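Local coordinates for protein chorismate mutase (Paraburkholderia phymatum, PDB 5TS9) that probably catalyses the rearrangement of chorismate to prephenate, the step that leads from chorismate into prephenate biosynthesis, at residues 78-83 with 159-164; 19-24 with 119-124. All coordinates share one frame; numbering follows the deposited sequence.

Contact 1 (78-83 with 159-164); sequences VEANKE and RAALDR
Ala80 and Ala161 face each other where helix 67-95 and helix 156-165 run antiparallel, part of the all-helical fold of this type II chorismate mutase. The short axes come within 8.4 Å at 163° between their directions, a close approach that the two small residues permit. The apolar part of the contact is small: Ala80 CB lies 4.4 Å from Ala161 CB. Ala80 CB presses more tightly, at 3.2 Å, against Ala161 O, while Leu26 of helix 16-39 touches both alanines from outside the pair.

Around this seam sit charged side chains that meet the opposite helix mainly through its carbon atoms. Glu83, modelled in two conformations, in the one described runs extended, its CG anti to the backbone N (chi1 174°), and carries its carboxylate over to Ala161 and Arg164. There Glu83 OE2 rests 3.4 Å from Arg164 CB, while the carboxylate carbon CD packs on Ala161 CB. The aliphatic part of Arg164 passes alongside Ala80, after which the chain bends at chi2 and the guanidinium comes beside Glu79. One face of that group receives Glu79 CB, offset toward the rim.

The guanidinium of Arg164 finds its ionic partners outside the two segments. NH1 forms a salt bridge with Asp76, two residues before Val78 on helix 67-95, and NH2 reaches Glu79 of the second subunit; Glu79 OE1 is bridged in return by Arg164 of that subunit, so the contact is itself part of the subunit interface. Buried Arg164 NE has no polar partner in the model. Within its own helix Glu79 also holds Lys82, whose NZ has a second acidic partner in Glu49. In the described one of two Glu79 conformers, Lys82 NZ stands 3.0 Å from Glu79 OE2, meeting that oxygen from above the carboxylate plane, 39° out of it.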
ATOM      1  N   VAL A  78      -0.787   7.711  -4.716  1.00 13.57           N
ATOM      2  CA  VAL A  78       0.430   7.144  -5.287  0.51 13.49           C
ATOM      3  C   VAL A  78       0.810   5.850  -4.571  1.00 12.87           C
ATOM      4  O   VAL A  78       1.290   4.915  -5.210  1.00 17.26           O
ATOM      5  CB  VAL A  78       1.578   8.170  -5.290  0.51 18.50           C
ATOM      6  CG1 VAL A  78       1.196   9.374  -6.121  0.51 20.31           C
ATOM      7  CG2 VAL A  78       1.917   8.592  -3.892  0.51 14.52           C
ATOM      8  N   GLU A  79       0.538   5.733  -3.270  1.00 12.74           N
ATOM      9  CA  GLU A  79       0.821   4.476  -2.569  0.54 12.29           C
ATOM     10  C   GLU A  79      -0.095   3.355  -3.042  1.00 11.78           C
ATOM     11  O   GLU A  79       0.332   2.204  -3.152  1.00 15.41           O
ATOM     12  CB  GLU A  79       0.681   4.656  -1.053  0.54 12.47           C
ATOM     13  CG  GLU A  79       1.703   5.589  -0.439  0.54 18.77           C
ATOM     14  CD  GLU A  79       3.117   5.081  -0.597  0.54 18.23           C
ATOM     15  OE1 GLU A  79       3.324   3.852  -0.517  0.54 24.38           O
ATOM     16  OE2 GLU A  79       4.024   5.903  -0.803  0.54 16.14           O
ATOM     17  N   ALA A  80      -1.372   3.653  -3.298  1.00 11.80           N
ATOM     18  CA  ALA A  80      -2.243   2.594  -3.803  1.00 11.92           C
ATOM     19  C   ALA A  80      -1.774   2.141  -5.183  1.00 14.87           C
ATOM     20  O   ALA A  80      -1.791   0.946  -5.503  1.00 12.07           O
ATOM     21  CB  ALA A  80      -3.694   3.079  -3.860  1.00 11.73           C
ATOM     22  N   ASN A  81      -1.327   3.090  -5.996  1.00 11.79           N
ATOM     23  CA  ASN A  81      -0.835   2.757  -7.329  1.00 14.43           C
ATOM     24  C   ASN A  81       0.406   1.869  -7.249  1.00 19.02           C
ATOM     25  O   ASN A  81       0.515   0.871  -7.969  1.00 21.09           O
ATOM     26  CB  ASN A  81      -0.560   4.054  -8.091  1.00 12.56           C
ATOM     27  CG  ASN A  81      -0.861   3.929  -9.580  1.00 17.93           C
ATOM     28  OD1 ASN A  81      -0.036   3.434 -10.350  1.00 16.57           O
ATOM     29  ND2 ASN A  81      -2.044   4.365  -9.982  1.00 16.92           N
ATOM     30  N   LYS A  82       1.352   2.207  -6.372  1.00 13.56           N
ATOM     31  CA  LYS A  82       2.520   1.342  -6.190  1.00 15.19           C
ATOM     32  C   LYS A  82       2.131  -0.037  -5.652  1.00 13.41           C
ATOM     33  O   LYS A  82       2.723  -1.039  -6.047  1.00 16.29           O
ATOM     34  CB  LYS A  82       3.544   2.016  -5.270  1.00 15.54           C
ATOM     35  CG  LYS A  82       4.014   3.385  -5.812  1.00 19.27           C
ATOM     36  CD  LYS A  82       5.198   3.956  -5.035  1.00 19.56           C
ATOM     37  CE  LYS A  82       4.781   4.342  -3.631  1.00 15.04           C
ATOM     38  NZ  LYS A  82       5.955   4.969  -2.897  1.00 21.11           N
ATOM     39  N   GLU A  83       1.150  -0.111  -4.743  1.00 15.00           N
ATOM     40  CA  GLU A  83       0.668  -1.408  -4.255  0.52 14.99           C
ATOM     41  C   GLU A  83       0.308  -2.336  -5.410  1.00 15.26           C
ATOM     42  O   GLU A  83       0.683  -3.517  -5.433  1.00 15.69           O
ATOM     43  CB  GLU A  83      -0.552  -1.195  -3.353  0.52 10.93           C
ATOM     44  CG  GLU A  83      -1.231  -2.463  -2.896  0.52 12.33           C
ATOM     45  CD  GLU A  83      -2.348  -2.214  -1.875  0.52 17.14           C
ATOM     46  OE1 GLU A  83      -2.915  -3.194  -1.364  0.52 11.28           O
ATOM     47  OE2 GLU A  83      -2.662  -1.042  -1.579  0.52 15.00           O
ATOM     48  N   ARG A 159      -9.355  -4.053  -5.580  1.00 14.87           N
ATOM     49  CA  ARG A 159     -10.240  -3.559  -4.525  1.00 14.19           C
ATOM     50  C   ARG A 159      -9.454  -3.247  -3.259  1.00 15.73           C
ATOM     51  O   ARG A 159      -9.695  -2.222  -2.600  1.00 13.84           O
ATOM     52  CB  ARG A 159     -11.353  -4.570  -4.241  1.00 17.72           C
ATOM     53  CG  ARG A 159     -12.430  -4.035  -3.280  1.00 16.08           C
ATOM     54  CD  ARG A 159     -13.573  -5.048  -3.073  1.00 23.35           C
ATOM     55  NE  ARG A 159     -13.331  -5.850  -1.879  1.00 42.69           N
ATOM     56  CZ  ARG A 159     -12.967  -7.129  -1.890  1.00 52.80           C
ATOM     57  NH1 ARG A 159     -12.819  -7.771  -3.041  1.00 54.94           N
ATOM     58  NH2 ARG A 159     -12.761  -7.775  -0.747  1.00 55.08           N
ATOM     59  N   ALA A 160      -8.502  -4.117  -2.905  1.00 20.21           N
ATOM     60  CA  ALA A 160      -7.656  -3.851  -1.743  1.00 18.07           C
ATOM     61  C   ALA A 160      -6.940  -2.518  -1.890  1.00 16.24           C
ATOM     62  O   ALA A 160      -6.895  -1.717  -0.947  1.00 13.19           O
ATOM     63  CB  ALA A 160      -6.646  -4.982  -1.550  1.00 17.69           C
ATOM     64  N   ALA A 161      -6.403  -2.246  -3.075  1.00 11.85           N
ATOM     65  CA  ALA A 161      -5.692  -0.999  -3.294  1.00 13.01           C
ATOM     66  C   ALA A 161      -6.650   0.174  -3.454  1.00 14.61           C
ATOM     67  O   ALA A 161      -6.284   1.317  -3.140  1.00 16.17           O
ATOM     68  CB  ALA A 161      -4.762  -1.135  -4.515  1.00 13.55           C
ATOM     69  N   LEU A 162      -7.886  -0.069  -3.912  1.00 12.73           N
ATOM     70  CA  LEU A 162      -8.877   1.004  -3.849  1.00 12.75           C
ATOM     71  C   LEU A 162      -9.167   1.379  -2.392  1.00 15.75           C
ATOM     72  O   LEU A 162      -9.260   2.565  -2.056  1.00 14.11           O
ATOM     73  CB  LEU A 162     -10.167   0.597  -4.582  1.00 13.30           C
ATOM     74  CG  LEU A 162     -11.227   1.700  -4.772  1.00 16.81           C
ATOM     75  CD1 LEU A 162     -10.597   2.982  -5.263  1.00 16.70           C
ATOM     76  CD2 LEU A 162     -12.311   1.264  -5.738  1.00 18.67           C
ATOM     77  N   ASP A 163      -9.263   0.384  -1.506  1.00 13.69           N
ATOM     78  CA  ASP A 163      -9.418   0.672  -0.073  1.00 13.65           C
ATOM     79  C   ASP A 163      -8.239   1.485   0.469  1.00 16.55           C
ATOM     80  O   ASP A 163      -8.410   2.300   1.382  1.00 15.72           O
ATOM     81  CB  ASP A 163      -9.536  -0.624   0.732  1.00 14.54           C
ATOM     82  CG  ASP A 163     -10.923  -1.312   0.611  1.00 22.06           C
ATOM     83  OD1 ASP A 163     -11.977  -0.636   0.510  1.00 16.26           O
ATOM     84  OD2 ASP A 163     -10.941  -2.558   0.666  1.00 20.61           O
ATOM     85  N   ARG A 164      -7.033   1.266  -0.064  1.00 13.10           N
ATOM     86  CA  ARG A 164      -5.891   2.089   0.324  1.00 16.69           C
ATOM     87  C   ARG A 164      -6.050   3.510  -0.200  1.00 16.24           C
ATOM     88  O   ARG A 164      -5.726   4.482   0.498  1.00 16.77           O
ATOM     89  CB  ARG A 164      -4.589   1.456  -0.206  1.00 12.66           C
ATOM     90  CG  ARG A 164      -3.306   2.270   0.070  1.00 11.94           C
ATOM     91  CD  ARG A 164      -2.955   2.231   1.565  1.00 16.06           C
ATOM     92  NE  ARG A 164      -1.765   3.002   1.927  1.00 19.47           N
ATOM     93  CZ  ARG A 164      -1.769   4.318   2.111  1.00 21.51           C
ATOM     94  NH1 ARG A 164      -2.898   5.006   1.938  1.00 18.43           N
ATOM     95  NH2 ARG A 164      -0.644   4.949   2.452  1.00 19.81           N
TER

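Contact 2 (19-24 with 119-124); sequences VRSMAD and ASIMQN
Ser21 of helix 16-39 packs among Ser120, Ile121 and Asn124 of helix 106-128. Both serines were modelled in two conformations, and the details here belong to one of them. The polar link is a single weak hydrogen bond: Asn124 ND2 donates to Ser21 OG over 3.3 Å, with an N-H...O angle of 158°. The hydroxyl has a stronger partner in its own helix, the carbonyl oxygen of Leu18, and a weak one in Pro17 O. Ser21 OG sits between the backbone N and the carbonyl carbon (chi1 56°), a position from which it can serve both the preceding turn and the neighbouring helix. Ser120 OG likewise turns back to its own helix, in a weak bond to Leu117 O; across the contact Ser120 OG meets carbon, lying 3.7 Å from Ser21 CB.

These two segments belong to an antiparallel helix pair in the all-helical fold of the type II chorismate mutases, with 161° between their directions and an axis separation of 9.0 Å. The backbones come nearest at Ser21 and Ile121, whose CA atoms are 5.8 Å apart.

Van der Waals packing supplies the rest. Ile121 CG1 is anti to the carbonyl carbon and meets Ser21 OG at 3.5 Å, with Ser21 CB also close. Ile121 CD1, the end of the same branch, approaches Met22 CG at 4.3 Å, a loose apolar touch. Phe74 of helix 67-95 adjoins Ile121, and Gln77 of that helix touches Met22, bringing a third helix against the apolar side of the pair. Leu18, whose carbonyl oxygen accepts from Ser21, also packs against the Asn124 side chain.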
ATOM      1  N   VAL A  19     -15.058   7.924  -5.603  1.00 18.00           N
ATOM      2  CA  VAL A  19     -14.392   6.618  -5.558  1.00 16.83           C
ATOM      3  C   VAL A  19     -14.160   6.099  -6.967  1.00 19.13           C
ATOM      4  O   VAL A  19     -13.150   5.451  -7.249  1.00 15.90           O
ATOM      5  CB  VAL A  19     -15.225   5.635  -4.704  1.00 21.13           C
ATOM      6  CG1 VAL A  19     -14.692   4.195  -4.797  1.00 20.43           C
ATOM      7  CG2 VAL A  19     -15.226   6.088  -3.254  1.00 20.47           C
ATOM      8  N   ARG A  20     -15.083   6.396  -7.881  1.00 19.13           N
ATOM      9  CA  ARG A  20     -14.895   6.021  -9.277  1.00 25.24           C
ATOM     10  C   ARG A  20     -13.661   6.703  -9.870  1.00 17.53           C
ATOM     11  O   ARG A  20     -12.869   6.065 -10.564  1.00 19.46           O
ATOM     12  CB  ARG A  20     -16.164   6.380 -10.054  1.00 25.29           C
ATOM     13  CG  ARG A  20     -16.308   5.721 -11.397  1.00 37.81           C
ATOM     14  CD  ARG A  20     -17.673   6.100 -11.977  1.00 50.97           C
ATOM     15  NE  ARG A  20     -18.788   5.340 -11.401  1.00 55.01           N
ATOM     16  CZ  ARG A  20     -19.995   5.849 -11.163  1.00 58.44           C
ATOM     17  NH1 ARG A  20     -20.243   7.129 -11.413  1.00 61.07           N
ATOM     18  NH2 ARG A  20     -20.957   5.084 -10.666  1.00 62.25           N
ATOM     19  N   SER A  21     -13.465   7.997  -9.590  1.00 19.05           N
ATOM     20  CA  SER A  21     -12.309   8.692 -10.145  0.56 17.34           C
ATOM     21  C   SER A  21     -11.008   8.112  -9.597  1.00 22.00           C
ATOM     22  O   SER A  21     -10.039   7.923 -10.346  1.00 22.24           O
ATOM     23  CB  SER A  21     -12.412  10.193  -9.863  0.56 19.55           C
ATOM     24  OG  SER A  21     -12.560  10.458  -8.477  0.56 19.46           O
ATOM     25  N   MET A  22     -10.968   7.799  -8.298  1.00 21.49           N
ATOM     26  CA  MET A  22      -9.785   7.148  -7.736  1.00 16.06           C
ATOM     27  C   MET A  22      -9.578   5.773  -8.351  1.00 16.04           C
ATOM     28  O   MET A  22      -8.435   5.373  -8.613  1.00 17.72           O
ATOM     29  CB  MET A  22      -9.912   7.032  -6.216  1.00 14.70           C
ATOM     30  CG  MET A  22      -9.898   8.373  -5.491  1.00 15.20           C
ATOM     31  SD  MET A  22      -9.990   8.141  -3.679  1.00 17.10           S
ATOM     32  CE  MET A  22      -9.823   9.855  -3.125  1.00 16.39           C
ATOM     33  N   ALA A  23     -10.677   5.037  -8.610  1.00 15.71           N
ATOM     34  CA  ALA A  23     -10.544   3.744  -9.277  1.00 22.76           C
ATOM     35  C   ALA A  23      -9.980   3.890 -10.689  1.00 22.23           C
ATOM     36  O   ALA A  23      -9.153   3.074 -11.110  1.00 14.47           O
ATOM     37  CB  ALA A  23     -11.883   3.006  -9.300  1.00 24.65           C
ATOM     38  N   ASP A  24     -10.420   4.913 -11.443  1.00 18.46           N
ATOM     39  CA  ASP A  24      -9.841   5.154 -12.766  1.00 18.72           C
ATOM     40  C   ASP A  24      -8.352   5.479 -12.660  1.00 18.89           C
ATOM     41  O   ASP A  24      -7.545   5.030 -13.486  1.00 15.58           O
ATOM     42  CB  ASP A  24     -10.581   6.294 -13.471  1.00 20.50           C
ATOM     43  CG  ASP A  24     -12.039   5.967 -13.755  1.00 28.27           C
ATOM     44  OD1 ASP A  24     -12.393   4.773 -13.876  1.00 24.66           O
ATOM     45  OD2 ASP A  24     -12.829   6.919 -13.868  1.00 27.89           O
ATOM     46  N   ALA A 119      -7.676  16.716 -11.498  1.00 23.00           N
ATOM     47  CA  ALA A 119      -8.763  17.673 -11.436  1.00 23.11           C
ATOM     48  C   ALA A 119     -10.090  17.005 -11.070  1.00 27.75           C
ATOM     49  O   ALA A 119     -10.851  17.535 -10.251  1.00 25.93           O
ATOM     50  CB  ALA A 119      -8.868  18.391 -12.774  1.00 24.48           C
ATOM     51  N   SER A 120     -10.405  15.853 -11.676  1.00 28.60           N
ATOM     52  CA  SER A 120     -11.703  15.249 -11.396  0.53 28.19           C
ATOM     53  C   SER A 120     -11.780  14.737  -9.964  1.00 27.53           C
ATOM     54  O   SER A 120     -12.845  14.810  -9.343  1.00 26.28           O
ATOM     55  CB  SER A 120     -11.992  14.122 -12.380  0.53 29.17           C
ATOM     56  OG  SER A 120     -11.289  12.953 -12.017  0.53 25.01           O
ATOM     57  N   ILE A 121     -10.674  14.233  -9.418  1.00 21.38           N
ATOM     58  CA  ILE A 121     -10.664  13.805  -8.023  1.00 21.88           C
ATOM     59  C   ILE A 121     -10.879  15.004  -7.107  1.00 25.14           C
ATOM     60  O   ILE A 121     -11.678  14.957  -6.166  1.00 20.09           O
ATOM     61  CB  ILE A 121      -9.346  13.088  -7.692  1.00 18.12           C
ATOM     62  CG1 ILE A 121      -9.336  11.676  -8.290  1.00 17.86           C
ATOM     63  CG2 ILE A 121      -9.144  13.086  -6.190  1.00 17.81           C
ATOM     64  CD1 ILE A 121      -7.962  11.008  -8.282  1.00 16.50           C
ATOM     65  N   MET A 122     -10.161  16.096  -7.369  1.00 21.49           N
ATOM     66  CA  MET A 122     -10.352  17.301  -6.566  1.00 28.19           C
ATOM     67  C   MET A 122     -11.751  17.876  -6.745  1.00 24.08           C
ATOM     68  O   MET A 122     -12.361  18.334  -5.772  1.00 26.22           O
ATOM     69  CB  MET A 122      -9.281  18.335  -6.904  1.00 22.47           C
ATOM     70  CG  MET A 122      -7.888  17.924  -6.372  1.00 27.18           C
ATOM     71  SD  MET A 122      -6.685  19.231  -6.592  1.00 31.83           S
ATOM     72  CE  MET A 122      -5.202  18.443  -6.007  1.00 28.39           C
ATOM     73  N   GLN A 123     -12.287  17.854  -7.966  1.00 23.15           N
ATOM     74  CA  GLN A 123     -13.643  18.367  -8.148  1.00 26.21           C
ATOM     75  C   GLN A 123     -14.646  17.527  -7.370  1.00 24.83           C
ATOM     76  O   GLN A 123     -15.575  18.062  -6.751  1.00 26.36           O
ATOM     77  CB  GLN A 123     -14.008  18.400  -9.634  1.00 30.69           C
ATOM     78  CG  GLN A 123     -15.447  18.866  -9.896  1.00 41.26           C
ATOM     79  CD  GLN A 123     -15.723  20.267  -9.351  1.00 54.20           C
ATOM     80  OE1 GLN A 123     -16.505  20.436  -8.407  1.00 61.14           O
ATOM     81  NE2 GLN A 123     -15.082  21.276  -9.941  1.00 51.56           N
ATOM     82  N   ASN A 124     -14.458  16.204  -7.377  1.00 22.58           N
ATOM     83  CA  ASN A 124     -15.332  15.304  -6.632  1.00 22.24           C
ATOM     84  C   ASN A 124     -15.157  15.460  -5.123  1.00 24.23           C
ATOM     85  O   ASN A 124     -16.136  15.380  -4.373  1.00 23.32           O
ATOM     86  CB  ASN A 124     -15.048  13.863  -7.057  1.00 21.08           C
ATOM     87  CG  ASN A 124     -15.543  13.572  -8.464  1.00 41.58           C
ATOM     88  OD1 ASN A 124     -16.456  14.235  -8.949  1.00 41.39           O
ATOM     89  ND2 ASN A 124     -14.949  12.588  -9.122  1.00 40.00           N
TER

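Overall arrangement
Both contacts are buried antiparallel helix packings, their centres 14 Å apart; each joins an earlier helix to a later one, and their segments alternate along the chain. They share no helix: contact 1 pairs 67-95 with 156-165, contact 2 pairs 16-39 with 106-128. Leu162, turned away from its partner in contact 1, bridges them, its CD2 lying 3.9 Å from Val19 CG1. Their chemistry follows their place. Contact 1 lies at the interface with the second subunit and is rich in charged groups whose ionic partners lie partly across the dimer; contact 2, untouched by the other chain, relies on neutral serine, asparagine, isoleucine and methionine side chains.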